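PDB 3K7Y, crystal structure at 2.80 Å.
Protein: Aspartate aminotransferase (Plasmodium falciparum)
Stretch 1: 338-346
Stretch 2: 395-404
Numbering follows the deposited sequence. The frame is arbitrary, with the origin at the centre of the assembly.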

ATOM      1  N   LYS A 338     -10.235  38.084 -31.996  1.00 85.22           N
ATOM      2  CA  LYS A 338     -11.360  37.724 -32.839  1.00 86.32           C
ATOM      3  C   LYS A 338     -12.697  37.990 -32.146  1.00 85.89           C
ATOM      4  O   LYS A 338     -13.692  38.341 -32.793  1.00 87.06           O
ATOM      5  CB  LYS A 338     -11.262  36.259 -33.284  1.00 86.31           C
ATOM      6  CG  LYS A 338     -10.158  35.994 -34.300  1.00 87.93           C
ATOM      7  CD  LYS A 338     -10.183  34.564 -34.833  1.00 88.60           C
ATOM      8  CE  LYS A 338      -9.045  34.353 -35.845  1.00 90.44           C
ATOM      9  NZ  LYS A 338      -8.867  32.936 -36.286  1.00 90.10           N
ATOM     10  N   TYR A 339     -12.722  37.842 -30.828  1.00 84.57           N
ATOM     11  CA  TYR A 339     -13.964  38.033 -30.083  1.00 84.46           C
ATOM     12  C   TYR A 339     -13.991  39.388 -29.362  1.00 84.80           C
ATOM     13  O   TYR A 339     -14.915  39.680 -28.607  1.00 84.87           O
ATOM     14  CB  TYR A 339     -14.210  36.838 -29.144  1.00 82.88           C
ATOM     15  CG  TYR A 339     -14.230  35.511 -29.892  1.00 83.26           C
ATOM     16  CD1 TYR A 339     -15.430  34.963 -30.355  1.00 84.38           C
ATOM     17  CD2 TYR A 339     -13.046  34.821 -30.170  1.00 82.81           C
ATOM     18  CE1 TYR A 339     -15.448  33.753 -31.065  1.00 84.80           C
ATOM     19  CE2 TYR A 339     -13.056  33.613 -30.875  1.00 83.48           C
ATOM     20  CZ  TYR A 339     -14.258  33.086 -31.319  1.00 84.32           C
ATOM     21  OH  TYR A 339     -14.264  31.898 -32.018  1.00 84.89           O
ATOM     22  N   ASN A 340     -12.984  40.215 -29.649  1.00 85.59           N
ATOM     23  CA  ASN A 340     -12.746  41.511 -29.000  1.00 86.17           C
ATOM     24  C   ASN A 340     -12.749  41.489 -27.458  1.00 85.10           C
ATOM     25  O   ASN A 340     -13.315  42.365 -26.806  1.00 85.61           O
ATOM     26  CB  ASN A 340     -13.615  42.627 -29.629  1.00 87.87           C
ATOM     27  CG  ASN A 340     -14.879  42.956 -28.827  1.00 88.29           C
ATOM     28  OD1 ASN A 340     -15.341  42.180 -27.987  1.00 87.96           O
ATOM     29  ND2 ASN A 340     -15.442  44.130 -29.095  1.00 89.04           N
ATOM     30  N   LEU A 341     -12.087  40.481 -26.890  1.00 84.05           N
ATOM     31  CA  LEU A 341     -11.978  40.316 -25.440  1.00 82.99           C
ATOM     32  C   LEU A 341     -10.729  41.011 -24.943  1.00 83.36           C
ATOM     33  O   LEU A 341      -9.793  41.213 -25.710  1.00 84.23           O
ATOM     34  CB  LEU A 341     -11.925  38.836 -25.067  1.00 81.74           C
ATOM     35  CG  LEU A 341     -13.079  37.908 -25.462  1.00 81.51           C
ATOM     36  CD1 LEU A 341     -12.583  36.476 -25.526  1.00 80.32           C
ATOM     37  CD2 LEU A 341     -14.268  38.032 -24.516  1.00 80.88           C
ATOM     38  N   ASN A 342     -10.709  41.342 -23.651  1.00 83.29           N
ATOM     39  CA  ASN A 342      -9.739  42.294 -23.078  1.00 84.07           C
ATOM     40  C   ASN A 342      -9.068  41.814 -21.785  1.00 82.38           C
ATOM     41  O   ASN A 342      -8.912  42.591 -20.834  1.00 82.57           O
ATOM     42  CB  ASN A 342     -10.445  43.631 -22.811  1.00 86.06           C
ATOM     43  CG  ASN A 342     -11.760  43.463 -22.009  1.00 88.58           C
ATOM     44  OD1 ASN A 342     -12.529  42.498 -22.219  1.00 90.11           O
ATOM     45  ND2 ASN A 342     -12.021  44.413 -21.097  1.00 91.04           N
ATOM     46  N   TYR A 343      -8.673  40.538 -21.764  1.00 80.47           N
ATOM     47  CA  TYR A 343      -8.065  39.900 -20.588  1.00 78.84           C
ATOM     48  C   TYR A 343      -6.541  39.919 -20.629  1.00 78.91           C
ATOM     49  O   TYR A 343      -5.939  39.707 -21.674  1.00 79.32           O
ATOM     50  CB  TYR A 343      -8.509  38.441 -20.483  1.00 77.10           C
ATOM     51  CG  TYR A 343      -9.985  38.237 -20.264  1.00 76.32           C
ATOM     52  CD1 TYR A 343     -10.566  38.445 -19.004  1.00 75.23           C
ATOM     53  CD2 TYR A 343     -10.808  37.810 -21.310  1.00 75.98           C
ATOM     54  CE1 TYR A 343     -11.936  38.248 -18.795  1.00 73.74           C
ATOM     55  CE2 TYR A 343     -12.181  37.605 -21.113  1.00 74.52           C
ATOM     56  CZ  TYR A 343     -12.734  37.827 -19.853  1.00 73.47           C
ATOM     57  OH  TYR A 343     -14.081  37.634 -19.663  1.00 71.61           O
ATOM     58  N   ASP A 344      -5.910  40.142 -19.487  1.00 78.79           N
ATOM     59  CA  ASP A 344      -4.459  40.043 -19.435  1.00 79.23           C
ATOM     60  C   ASP A 344      -4.037  38.585 -19.188  1.00 77.69           C
ATOM     61  O   ASP A 344      -4.128  38.073 -18.062  1.00 76.77           O
ATOM     62  CB  ASP A 344      -3.864  40.999 -18.384  1.00 80.33           C
ATOM     63  CG  ASP A 344      -2.344  41.079 -18.453  1.00 81.37           C
ATOM     64  OD1 ASP A 344      -1.756  40.511 -19.399  1.00 82.05           O
ATOM     65  OD2 ASP A 344      -1.738  41.711 -17.561  1.00 82.38           O
ATOM     66  N   TRP A 345      -3.585  37.924 -20.254  1.00 77.19           N
ATOM     67  CA  TRP A 345      -3.141  36.540 -20.160  1.00 75.72           C
ATOM     68  C   TRP A 345      -1.675  36.414 -19.765  1.00 75.65           C
ATOM     69  O   TRP A 345      -1.187  35.301 -19.567  1.00 74.90           O
ATOM     70  CB  TRP A 345      -3.376  35.800 -21.476  1.00 75.74           C
ATOM     71  CG  TRP A 345      -4.811  35.705 -21.861  1.00 76.28           C
ATOM     72  CD1 TRP A 345      -5.441  36.415 -22.848  1.00 78.12           C
ATOM     73  CD2 TRP A 345      -5.812  34.852 -21.278  1.00 75.40           C
ATOM     74  NE1 TRP A 345      -6.766  36.058 -22.919  1.00 77.69           N
ATOM     75  CE2 TRP A 345      -7.023  35.103 -21.966  1.00 76.00           C
ATOM     76  CE3 TRP A 345      -5.804  33.903 -20.241  1.00 73.92           C
ATOM     77  CZ2 TRP A 345      -8.218  34.438 -21.651  1.00 75.17           C
ATOM     78  CZ3 TRP A 345      -6.991  33.241 -19.930  1.00 73.30           C
ATOM     79  CH2 TRP A 345      -8.184  33.515 -20.633  1.00 74.03           C
ATOM     80  N   ASN A 346      -0.975  37.543 -19.646  1.00 76.42           N
ATOM     81  CA  ASN A 346       0.457  37.534 -19.330  1.00 76.52           C
ATOM     82  C   ASN A 346       0.769  37.077 -17.889  1.00 75.01           C
ATOM     83  O   ASN A 346       1.887  36.639 -17.587  1.00 75.14           O
ATOM     84  CB  ASN A 346       1.054  38.917 -19.596  1.00 78.62           C
ATOM     85  CG  ASN A 346       2.325  38.856 -20.426  1.00 81.18           C
ATOM     86  OD1 ASN A 346       2.282  39.027 -21.642  1.00 83.89           O
ATOM     87  ND2 ASN A 346       3.459  38.613 -19.777  1.00 82.71           N
ATOM     88  N   ALA A 395      -7.576  27.181 -27.685  1.00 73.27           N
ATOM     89  CA  ALA A 395      -7.522  28.607 -27.401  1.00 71.84           C
ATOM     90  C   ALA A 395      -8.730  29.296 -27.998  1.00 71.79           C
ATOM     91  O   ALA A 395      -9.362  30.131 -27.343  1.00 71.09           O
ATOM     92  CB  ALA A 395      -6.226  29.206 -27.934  1.00 72.88           C
ATOM     93  N   ASP A 396      -9.055  28.918 -29.229  1.00 72.58           N
ATOM     94  CA  ASP A 396     -10.280  29.352 -29.872  1.00 72.97           C
ATOM     95  C   ASP A 396     -11.490  29.070 -28.981  1.00 71.52           C
ATOM     96  O   ASP A 396     -12.146  30.001 -28.525  1.00 71.13           O
ATOM     97  CB  ASP A 396     -10.430  28.684 -31.240  1.00 75.26           C
ATOM     98  CG  ASP A 396     -11.705  29.083 -31.953  1.00 77.00           C
ATOM     99  OD1 ASP A 396     -12.425  30.000 -31.491  1.00 76.40           O
ATOM    100  OD2 ASP A 396     -11.985  28.465 -32.992  1.00 80.38           O
ATOM    101  N   LYS A 397     -11.761  27.798 -28.706  1.00 70.88           N
ATOM    102  CA  LYS A 397     -12.946  27.423 -27.937  1.00 70.31           C
ATOM    103  C   LYS A 397     -13.081  28.118 -26.574  1.00 68.81           C
ATOM    104  O   LYS A 397     -14.200  28.382 -26.123  1.00 69.13           O
ATOM    105  CB  LYS A 397     -13.039  25.904 -27.781  1.00 70.68           C
ATOM    106  CG  LYS A 397     -13.423  25.145 -29.067  1.00 73.32           C
ATOM    107  CD  LYS A 397     -14.663  25.732 -29.738  1.00 75.74           C
ATOM    108  CE  LYS A 397     -15.015  25.006 -31.023  1.00 79.96           C
ATOM    109  NZ  LYS A 397     -14.021  25.248 -32.106  1.00 82.71           N
ATOM    110  N   ILE A 398     -11.942  28.414 -25.938  1.00 67.52           N
ATOM    111  CA  ILE A 398     -11.884  29.137 -24.664  1.00 65.91           C
ATOM    112  C   ILE A 398     -12.409  30.548 -24.818  1.00 66.61           C
ATOM    113  O   ILE A 398     -13.165  31.042 -23.984  1.00 66.51           O
ATOM    114  CB  ILE A 398     -10.439  29.224 -24.136  1.00 65.16           C
ATOM    115  CG1 ILE A 398     -10.038  27.924 -23.428  1.00 64.19           C
ATOM    116  CG2 ILE A 398     -10.285  30.399 -23.169  1.00 65.30           C
ATOM    117  CD1 ILE A 398      -8.661  27.973 -22.763  1.00 62.94           C
ATOM    118  N   CYS A 399     -11.981  31.200 -25.891  1.00 67.62           N
ATOM    119  CA  CYS A 399     -12.420  32.547 -26.199  1.00 68.59           C
ATOM    120  C   CYS A 399     -13.875  32.503 -26.637  1.00 69.52           C
ATOM    121  O   CYS A 399     -14.717  33.169 -26.045  1.00 70.50           O
ATOM    122  CB  CYS A 399     -11.522  33.156 -27.276  1.00 69.45           C
ATOM    123  SG  CYS A 399      -9.768  33.341 -26.755  1.00 70.88           S
ATOM    124  N   LEU A 400     -14.171  31.691 -27.654  1.00 70.17           N
ATOM    125  CA  LEU A 400     -15.544  31.493 -28.139  1.00 71.22           C
ATOM    126  C   LEU A 400     -16.454  31.316 -26.945  1.00 70.37           C
ATOM    127  O   LEU A 400     -17.474  32.009 -26.782  1.00 70.76           O
ATOM    128  CB  LEU A 400     -15.626  30.238 -29.026  1.00 72.27           C
ATOM    129  CG  LEU A 400     -16.862  30.051 -29.916  1.00 74.62           C
ATOM    130  CD1 LEU A 400     -16.601  29.003 -31.003  1.00 77.04           C
ATOM    131  CD2 LEU A 400     -18.099  29.693 -29.110  1.00 74.86           C
ATOM    132  N   SER A 401     -16.040  30.381 -26.103  1.00 68.82           N
ATOM    133  CA  SER A 401     -16.806  30.034 -24.940  1.00 68.73           C
ATOM    134  C   SER A 401     -16.882  31.178 -23.947  1.00 68.88           C
ATOM    135  O   SER A 401     -17.926  31.410 -23.333  1.00 70.12           O
ATOM    136  CB  SER A 401     -16.216  28.834 -24.277  1.00 66.77           C
ATOM    137  OG  SER A 401     -17.244  28.242 -23.551  1.00 67.81           O
ATOM    138  N   LEU A 402     -15.782  31.909 -23.805  1.00 68.32           N
ATOM    139  CA  LEU A 402     -15.745  33.019 -22.879  1.00 68.68           C
ATOM    140  C   LEU A 402     -16.693  34.131 -23.274  1.00 71.06           C
ATOM    141  O   LEU A 402     -17.300  34.769 -22.411  1.00 72.08           O
ATOM    142  CB  LEU A 402     -14.327  33.544 -22.733  1.00 67.55           C
ATOM    143  CG  LEU A 402     -13.688  32.991 -21.465  1.00 66.34           C
ATOM    144  CD1 LEU A 402     -12.170  33.116 -21.487  1.00 64.99           C
ATOM    145  CD2 LEU A 402     -14.296  33.694 -20.257  1.00 66.38           C
ATOM    146  N   SER A 403     -16.837  34.340 -24.581  1.00 72.67           N
ATOM    147  CA  SER A 403     -17.620  35.453 -25.093  1.00 75.09           C
ATOM    148  C   SER A 403     -19.123  35.278 -24.903  1.00 77.18           C
ATOM    149  O   SER A 403     -19.856  36.265 -24.915  1.00 78.87           O
ATOM    150  CB  SER A 403     -17.300  35.709 -26.558  1.00 75.92           C
ATOM    151  OG  SER A 403     -18.384  36.374 -27.202  1.00 79.02           O
ATOM    152  N   GLN A 404     -19.587  34.040 -24.732  1.00 77.59           N
ATOM    153  CA  GLN A 404     -21.003  33.813 -24.448  1.00 80.18           C
ATOM    154  C   GLN A 404     -21.360  34.220 -23.016  1.00 80.90           C
ATOM    155  O   GLN A 404     -21.885  33.404 -22.256  1.00 81.48           O
ATOM    156  CB  GLN A 404     -21.389  32.348 -24.630  1.00 80.36           C
ATOM    157  CG  GLN A 404     -21.179  31.757 -26.003  1.00 80.83           C
ATOM    158  CD  GLN A 404     -21.800  30.370 -26.123  1.00 81.03           C
ATOM    159  OE1 GLN A 404     -22.314  29.824 -25.144  1.00 80.95           O
ATOM    160  NE2 GLN A 404     -21.762  29.800 -27.329  1.00 80.61           N
TER

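Residues 338-346 form an irregular segment that lies against the helix of residues 395-403. The two stretches bury 435 Å² between them, both sides summed. The odd-numbered residues Tyr339, Leu341, Tyr343 and Trp345 make the contact, and each directs its CA-to-CB bond toward the helix. All four have chi1 in the m well, between -56° and -64°.

Tyr339 has the most area covered. Its chi2 of -93° sets one ring face over the helix backbone at Cys399 and Leu400. Leu400 CA lies 4.0 Å from the ring centroid, 22° off the ring normal, a CH-pi contact. Tyr339 CD2 also packs on Cys399 CB at 3.7 Å. In this pose the hydroxyl reaches one turn back along the helix. There Tyr339 OH donates a hydrogen bond to Asp396 OD1, 2.7 Å away and near the ring plane. Asp396 points its CA-to-CB bond sideways, but its t rotamer (chi1 179°) brings the carboxylate nearer the tyrosine. The one hydrogen bond across the stretches thus runs from the hydroxyl to the Asp396 carboxylate, while the ring face rests on carbon.

Leu341 is an m,t rotamer. Its two methyls touch different parts of the helix: Leu341 CD1 lies 3.9 Å from Cys399 CB, and Leu341 CD2 lies 4.3 Å from Ser403 CB. Leu341 CD1 is also 4.4 Å from Leu402 CB.

Leu402 meets three of the four contacting side chains. Its chi1 of -99° lies between wells, with chi2 at 162°. Leu402 CD2 approaches Tyr343 OH at 4.0 Å, and Leu402 CD1 meets Trp345 CH2 at 4.1 Å, at the indole edge. Both are van der Waals contacts.

Asp344 is out of reach of the helix. Its side chain bonds within its own stretch: Asp344 OD1 accepts a hydrogen bond from Asn346 N at 3.1 Å.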